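Local coordinates for pyocyanin demethylase (PDB 5K21), which removes the N-methyl group of the phenazine pyocyanin by a tautomerizing demethylation, binding the product phenazin-1-ol within a beta barrel, at residues E11-Q23 with V121-T133. Sequence-based numbering, arbitrary orientation.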
ATOM      1  N   GLU B  11      20.924  -2.313  19.267  1.00 48.18           N
ATOM      2  CA  GLU B  11      20.678  -0.993  19.835  1.00 45.73           C
ATOM      3  C   GLU B  11      19.858  -0.140  18.857  1.00 42.26           C
ATOM      4  O   GLU B  11      20.215  -0.028  17.688  1.00 41.52           O
ATOM      5  CB  GLU B  11      21.999  -0.300  20.169  1.00 45.15           C
ATOM      6  N   PRO B  12      18.761   0.459  19.318  1.00 40.87           N
ATOM      7  CA  PRO B  12      17.921   1.235  18.398  1.00 37.02           C
ATOM      8  C   PRO B  12      18.598   2.516  17.923  1.00 30.66           C
ATOM      9  O   PRO B  12      19.330   3.176  18.664  1.00 30.52           O
ATOM     10  CB  PRO B  12      16.672   1.551  19.229  1.00 39.84           C
ATOM     11  CG  PRO B  12      16.714   0.619  20.390  1.00 42.49           C
ATOM     12  CD  PRO B  12      18.159   0.367  20.661  1.00 43.17           C
ATOM     13  N   VAL B  13      18.310   2.879  16.674  1.00 26.95           N
ATOM     14  CA  VAL B  13      18.868   4.062  16.025  1.00 26.95           C
ATOM     15  C   VAL B  13      17.770   5.102  15.874  1.00 25.24           C
ATOM     16  O   VAL B  13      16.664   4.776  15.424  1.00 28.89           O
ATOM     17  CB  VAL B  13      19.472   3.728  14.651  1.00 28.46           C
ATOM     18  CG1 VAL B  13      19.900   5.015  13.934  1.00 29.14           C
ATOM     19  CG2 VAL B  13      20.631   2.781  14.803  1.00 32.17           C
ATOM     20  N   THR B  14      18.068   6.353  16.228  1.00 24.07           N
ATOM     21  CA  THR B  14      17.103   7.421  16.010  1.00 24.92           C
ATOM     22  C   THR B  14      17.600   8.349  14.908  1.00 24.81           C
ATOM     23  O   THR B  14      18.782   8.400  14.585  1.00 24.02           O
ATOM     24  CB  THR B  14      16.843   8.255  17.267  1.00 26.26           C
ATOM     25  OG1 THR B  14      17.896   9.213  17.436  1.00 28.58           O
ATOM     26  CG2 THR B  14      16.752   7.374  18.486  1.00 26.60           C
ATOM     27  N   MET B  15      16.663   9.086  14.325  1.00 24.23           N
ATOM     28  CA  MET B  15      16.959  10.026  13.259  1.00 25.18           C
ATOM     29  C   MET B  15      15.891  11.109  13.314  1.00 24.84           C
ATOM     30  O   MET B  15      14.722  10.800  13.568  1.00 23.45           O
ATOM     31  CB  MET B  15      16.937   9.288  11.917  1.00 30.90           C
ATOM     32  CG  MET B  15      17.842   9.747  10.850  1.00 41.39           C
ATOM     33  SD  MET B  15      17.482   8.735   9.386  1.00 45.27           S
ATOM     34  CE  MET B  15      17.855   7.080   9.895  1.00 39.62           C
ATOM     35  N   THR B  16      16.304  12.370  13.145  1.00 23.29           N
ATOM     36  CA  THR B  16      15.405  13.524  13.124  1.00 23.98           C
ATOM     37  C   THR B  16      15.488  14.172  11.748  1.00 22.87           C
ATOM     38  O   THR B  16      16.516  14.759  11.405  1.00 24.01           O
ATOM     39  CB  THR B  16      15.795  14.544  14.190  1.00 28.12           C
ATOM     40  OG1 THR B  16      15.881  13.910  15.478  1.00 30.64           O
ATOM     41  CG2 THR B  16      14.782  15.665  14.231  1.00 30.23           C
ATOM     42  N   LEU B  17      14.408  14.110  10.982  1.00 21.26           N
ATOM     43  CA  LEU B  17      14.385  14.638   9.622  1.00 21.48           C
ATOM     44  C   LEU B  17      13.455  15.837   9.515  1.00 23.62           C
ATOM     45  O   LEU B  17      12.303  15.783   9.957  1.00 23.55           O
ATOM     46  CB  LEU B  17      13.955  13.565   8.632  1.00 20.92           C
ATOM     47  CG  LEU B  17      14.770  12.288   8.688  1.00 25.34           C
ATOM     48  CD1 LEU B  17      14.147  11.280   7.772  1.00 25.29           C
ATOM     49  CD2 LEU B  17      16.230  12.525   8.322  1.00 29.91           C
ATOM     50  N   ASP B  18      13.960  16.915   8.913  1.00 23.21           N
ATOM     51  CA  ASP B  18      13.135  18.058   8.566  1.00 23.52           C
ATOM     52  C   ASP B  18      12.461  17.797   7.227  1.00 25.59           C
ATOM     53  O   ASP B  18      13.083  17.290   6.285  1.00 23.57           O
ATOM     54  CB  ASP B  18      13.983  19.326   8.517  1.00 27.35           C
ATOM     55  CG  ASP B  18      14.677  19.598   9.849  1.00 33.77           C
ATOM     56  OD1 ASP B  18      14.059  19.303  10.902  1.00 34.89           O
ATOM     57  OD2 ASP B  18      15.853  20.023   9.843  1.00 31.66           O
ATOM     58  N   VAL B  19      11.170  18.106   7.166  1.00 24.60           N
ATOM     59  CA  VAL B  19      10.311  17.700   6.063  1.00 24.03           C
ATOM     60  C   VAL B  19       9.723  18.950   5.422  1.00 26.39           C
ATOM     61  O   VAL B  19       9.154  19.803   6.115  1.00 26.68           O
ATOM     62  CB  VAL B  19       9.208  16.741   6.550  1.00 24.73           C
ATOM     63  CG1 VAL B  19       8.383  16.219   5.402  1.00 21.91           C
ATOM     64  CG2 VAL B  19       9.831  15.569   7.293  1.00 25.22           C
ATOM     65  N   LYS B  20       9.923  19.091   4.119  1.00 25.05           N
ATOM     66  CA  LYS B  20       9.329  20.173   3.343  1.00 26.32           C
ATOM     67  C   LYS B  20       8.412  19.563   2.292  1.00 25.67           C
ATOM     68  O   LYS B  20       8.879  18.802   1.443  1.00 24.16           O
ATOM     69  CB  LYS B  20      10.420  21.019   2.681  1.00 29.24           C
ATOM     70  N   ASN B  21       7.108  19.867   2.351  1.00 28.05           N
ATOM     71  CA  ASN B  21       6.209  19.370   1.317  1.00 29.52           C
ATOM     72  C   ASN B  21       6.691  19.846  -0.046  1.00 25.41           C
ATOM     73  O   ASN B  21       6.955  21.034  -0.242  1.00 25.09           O
ATOM     74  CB  ASN B  21       4.776  19.859   1.551  1.00 37.74           C
ATOM     75  CG  ASN B  21       4.210  19.429   2.888  1.00 44.19           C
ATOM     76  OD1 ASN B  21       3.426  20.161   3.490  1.00 49.02           O
ATOM     77  ND2 ASN B  21       4.580  18.239   3.350  1.00 42.85           N
ATOM     78  N   ASP B  22       6.749  18.921  -1.007  1.00 25.13           N
ATOM     79  CA  ASP B  22       7.255  19.217  -2.345  1.00 24.26           C
ATOM     80  C   ASP B  22       6.082  19.358  -3.317  1.00 24.18           C
ATOM     81  O   ASP B  22       5.785  20.465  -3.765  1.00 26.64           O
ATOM     82  CB  ASP B  22       8.204  18.108  -2.806  1.00 24.77           C
ATOM     83  CG  ASP B  22       8.937  18.435  -4.072  1.00 32.17           C
ATOM     84  OD1 ASP B  22       8.545  19.378  -4.792  1.00 34.90           O
ATOM     85  OD2 ASP B  22       9.930  17.726  -4.366  1.00 33.96           O
ATOM     86  N   GLN B  23       5.418  18.259  -3.647  1.00 21.91           N
ATOM     87  CA  GLN B  23       4.201  18.302  -4.456  1.00 21.73           C
ATOM     88  C   GLN B  23       3.116  17.510  -3.738  1.00 21.70           C
ATOM     89  O   GLN B  23       3.385  16.485  -3.121  1.00 22.09           O
ATOM     90  CB  GLN B  23       4.415  17.731  -5.865  1.00 22.25           C
ATOM     91  CG  GLN B  23       5.428  18.499  -6.678  1.00 25.06           C
ATOM     92  CD  GLN B  23       5.641  17.947  -8.073  1.00 26.37           C
ATOM     93  OE1 GLN B  23       4.956  17.027  -8.497  1.00 24.09           O
ATOM     94  NE2 GLN B  23       6.617  18.505  -8.794  1.00 29.48           N
ATOM     95  N   VAL B 121       2.748  18.467  11.031  1.00 52.38           N
ATOM     96  CA  VAL B 121       2.372  18.181   9.657  1.00 56.18           C
ATOM     97  C   VAL B 121       1.677  19.412   9.088  1.00 63.05           C
ATOM     98  O   VAL B 121       0.881  20.072   9.769  1.00 64.00           O
ATOM     99  CB  VAL B 121       1.486  16.925   9.589  1.00 57.97           C
ATOM    100  CG1 VAL B 121       0.096  17.199  10.174  1.00 63.71           C
ATOM    101  CG2 VAL B 121       1.410  16.393   8.162  1.00 58.14           C
ATOM    102  N   ALA B 122       2.009  19.749   7.844  1.00 66.99           N
ATOM    103  CA  ALA B 122       1.436  20.908   7.166  1.00 75.01           C
ATOM    104  C   ALA B 122       1.806  22.216   7.867  1.00 73.50           C
ATOM    105  O   ALA B 122       1.032  23.174   7.867  1.00 78.05           O
ATOM    106  CB  ALA B 122      -0.083  20.782   7.039  1.00 83.72           C
ATOM    107  N   THR B 123       2.980  22.259   8.481  1.00 65.84           N
ATOM    108  CA  THR B 123       3.584  23.484   8.979  1.00 63.44           C
ATOM    109  C   THR B 123       4.990  23.564   8.413  1.00 61.53           C
ATOM    110  O   THR B 123       5.523  22.569   7.908  1.00 57.01           O
ATOM    111  CB  THR B 123       3.648  23.536  10.515  1.00 60.54           C
ATOM    112  OG1 THR B 123       4.682  22.656  11.000  1.00 54.07           O
ATOM    113  CG2 THR B 123       2.319  23.149  11.126  1.00 62.28           C
ATOM    114  N   PRO B 124       5.619  24.742   8.458  1.00 65.83           N
ATOM    115  CA  PRO B 124       7.018  24.840   8.012  1.00 64.53           C
ATOM    116  C   PRO B 124       7.993  24.057   8.874  1.00 60.02           C
ATOM    117  O   PRO B 124       9.130  23.834   8.438  1.00 60.07           O
ATOM    118  CB  PRO B 124       7.309  26.349   8.074  1.00 70.17           C
ATOM    119  CG  PRO B 124       6.229  26.926   8.939  1.00 74.37           C
ATOM    120  CD  PRO B 124       5.031  26.063   8.736  1.00 72.45           C
ATOM    121  N   ASP B 125       7.587  23.612  10.062  1.00 55.27           N
ATOM    122  CA  ASP B 125       8.478  22.926  10.990  1.00 48.55           C
ATOM    123  C   ASP B 125       8.171  21.436  11.065  1.00 40.71           C
ATOM    124  O   ASP B 125       8.457  20.784  12.075  1.00 36.76           O
ATOM    125  CB  ASP B 125       8.400  23.558  12.377  1.00 52.35           C
ATOM    126  CG  ASP B 125       8.821  25.011  12.372  1.00 58.83           C
ATOM    127  OD1 ASP B 125       9.611  25.392  11.483  1.00 60.63           O
ATOM    128  OD2 ASP B 125       8.358  25.773  13.248  1.00 63.39           O
ATOM    129  N   GLU B 126       7.606  20.882   9.996  1.00 38.26           N
ATOM    130  CA  GLU B 126       7.277  19.467   9.996  1.00 35.39           C
ATOM    131  C   GLU B 126       8.543  18.643  10.167  1.00 29.77           C
ATOM    132  O   GLU B 126       9.576  18.930   9.558  1.00 30.51           O
ATOM    133  CB  GLU B 126       6.582  19.076   8.690  1.00 35.26           C
ATOM    134  CG  GLU B 126       6.148  17.624   8.690  1.00 34.31           C
ATOM    135  CD  GLU B 126       5.343  17.237   7.473  1.00 39.70           C
ATOM    136  OE1 GLU B 126       4.768  18.128   6.804  1.00 42.34           O
ATOM    137  OE2 GLU B 126       5.277  16.027   7.192  1.00 40.82           O
ATOM    138  N   LYS B 127       8.449  17.604  10.987  1.00 28.91           N
ATOM    139  CA  LYS B 127       9.572  16.717  11.244  1.00 27.95           C
ATOM    140  C   LYS B 127       9.085  15.282  11.325  1.00 23.31           C
ATOM    141  O   LYS B 127       7.926  15.021  11.662  1.00 24.53           O
ATOM    142  CB  LYS B 127      10.285  17.063  12.554  1.00 35.65           C
ATOM    143  CG  LYS B 127      10.947  18.422  12.585  1.00 49.24           C
ATOM    144  CD  LYS B 127      11.722  18.614  13.889  1.00 60.14           C
ATOM    145  CE  LYS B 127      12.424  19.965  13.960  1.00 69.85           C
ATOM    146  NZ  LYS B 127      11.475  21.107  13.981  1.00 76.52           N
ATOM    147  N   TYR B 128       9.984  14.368  10.972  1.00 21.15           N
ATOM    148  CA  TYR B 128       9.837  12.948  11.246  1.00 19.23           C
ATOM    149  C   TYR B 128      10.866  12.586  12.299  1.00 21.31           C
ATOM    150  O   TYR B 128      12.061  12.877  12.121  1.00 21.00           O
ATOM    151  CB  TYR B 128      10.105  12.074  10.027  1.00 19.28           C
ATOM    152  CG  TYR B 128       9.263  12.296   8.820  1.00 20.23           C
ATOM    153  CD1 TYR B 128       7.993  12.819   8.914  1.00 22.85           C
ATOM    154  CD2 TYR B 128       9.748  11.942   7.562  1.00 23.24           C
ATOM    155  CE1 TYR B 128       7.214  13.018   7.775  1.00 25.26           C
ATOM    156  CE2 TYR B 128       8.964  12.121   6.408  1.00 24.99           C
ATOM    157  CZ  TYR B 128       7.705  12.656   6.529  1.00 25.18           C
ATOM    158  OH  TYR B 128       6.922  12.839   5.393  1.00 28.09           O
ATOM    159  N   GLU B 129      10.421  11.911  13.347  1.00 25.47           N
ATOM    160  CA  GLU B 129      11.331  11.388  14.363  1.00 22.51           C
ATOM    161  C   GLU B 129      11.264   9.868  14.302  1.00 23.06           C
ATOM    162  O   GLU B 129      10.208   9.270  14.527  1.00 23.31           O
ATOM    163  CB  GLU B 129      10.981  11.928  15.750  1.00 23.82           C
ATOM    164  CG  GLU B 129      11.932  11.467  16.844  1.00 29.09           C
ATOM    165  CD  GLU B 129      13.387  11.941  16.611  1.00 30.00           C
ATOM    166  OE1 GLU B 129      13.577  13.086  16.126  1.00 28.86           O
ATOM    167  OE2 GLU B 129      14.336  11.175  16.921  1.00 26.95           O
ATOM    168  N   LEU B 130      12.381   9.252  13.946  1.00 22.06           N
ATOM    169  CA  LEU B 130      12.438   7.819  13.712  1.00 19.97           C
ATOM    170  C   LEU B 130      13.121   7.108  14.871  1.00 20.63           C
ATOM    171  O   LEU B 130      14.096   7.622  15.433  1.00 22.07           O
ATOM    172  CB  LEU B 130      13.207   7.518  12.432  1.00 21.36           C
ATOM    173  CG  LEU B 130      12.434   7.768  11.137  1.00 23.51           C
ATOM    174  CD1 LEU B 130      12.358   9.264  10.855  1.00 28.42           C
ATOM    175  CD2 LEU B 130      13.058   7.040  10.009  1.00 25.81           C
ATOM    176  N   LYS B 131      12.579   5.947  15.239  1.00 21.29           N
ATOM    177  CA  LYS B 131      13.255   4.976  16.094  1.00 25.34           C
ATOM    178  C   LYS B 131      13.255   3.660  15.331  1.00 26.90           C
ATOM    179  O   LYS B 131      12.195   3.054  15.133  1.00 26.98           O
ATOM    180  CB  LYS B 131      12.566   4.823  17.442  1.00 26.84           C
ATOM    181  CG  LYS B 131      13.317   3.850  18.370  1.00 30.17           C
ATOM    182  CD  LYS B 131      12.589   3.558  19.665  1.00 36.03           C
ATOM    183  CE  LYS B 131      13.247   2.388  20.390  1.00 40.84           C
ATOM    184  NZ  LYS B 131      12.441   1.862  21.538  1.00 45.13           N
ATOM    185  N   LEU B 132      14.430   3.229  14.884  1.00 25.32           N
ATOM    186  CA  LEU B 132      14.567   2.030  14.071  1.00 30.94           C
ATOM    187  C   LEU B 132      15.246   0.951  14.898  1.00 36.42           C
ATOM    188  O   LEU B 132      16.264   1.216  15.544  1.00 38.33           O
ATOM    189  CB  LEU B 132      15.417   2.284  12.823  1.00 35.08           C
ATOM    190  CG  LEU B 132      14.762   3.151  11.746  1.00 34.89           C
ATOM    191  CD1 LEU B 132      15.434   4.509  11.775  1.00 36.59           C
ATOM    192  CD2 LEU B 132      14.788   2.525  10.382  1.00 35.98           C
ATOM    193  N   THR B 133      14.696  -0.254  14.856  1.00 40.35           N
ATOM    194  CA  THR B 133      15.223  -1.391  15.601  1.00 48.99           C
ATOM    195  C   THR B 133      15.677  -2.494  14.644  1.00 51.59           C
ATOM    196  O   THR B 133      15.248  -2.525  13.483  1.00 50.33           O
ATOM    197  CB  THR B 133      14.179  -1.934  16.593  1.00 53.50           C
ATOM    198  OG1 THR B 133      12.926  -2.160  15.921  1.00 53.54           O
ATOM    199  CG2 THR B 133      13.980  -0.933  17.726  1.00 52.95           C
TER
HETATM  200  O   HOH W   1      16.828  11.424  16.392  1.00 27.77           O
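The first and last strands of an eight-stranded antiparallel barrel meet where Val13 to Asp18 pair with Leu132 to Lys127, closing the sheet on itself. Val13–Leu132, Met15–Leu130 and Leu17–Tyr128 are the hydrogen-bonded pairs, and Leu130 N reaches Met15 O at 2.8 Å, almost straight (178°). The return bond is poorer: Met15 N lies 3.2 Å from Leu130 O and is tilted from the carbonyl plane. Past the last pair, Val19 N still donates a hydrogen bond to Glu126 O.

On the face bearing Thr14, Thr16 and Glu129, Thr16 OG1 donates to the syn lone pair of Glu129 OE1, a short 2.5 Å. Glu129 starts with CG anti to the backbone N (chi1 -177°) and then bends at chi2 (62°), which turns its carboxylate across to the neighbouring strand. A water binds Thr14 OG1 and donates to Thr16 OG1 and Glu129 OE2, joining the three residues.

The other face looks into the barrel, which in this allene oxide cyclase-like fold holds the phenazin-1-ol pocket. Met15 CE touches Leu132 CD1 at 4.0 Å, and Leu17 CD1 meets Leu130 CD1. Val19 CG2 sits over the centre of the Tyr128 ring in a CH-pi contact, 3.4 Å from the centroid, while Leu17 CD1 lies at the ring edge. Tyr128, which touches the ligand, hydrogen-bonds Asp56 OD2 through OH. Near the type I turn from Thr123 to Glu126, Asn21 ND2 is held mainly by Asp44 OD1 and makes a weak hydrogen bond to Glu126 OE1 at 3.5 Å; Ala122 N gives OE1 another weak one.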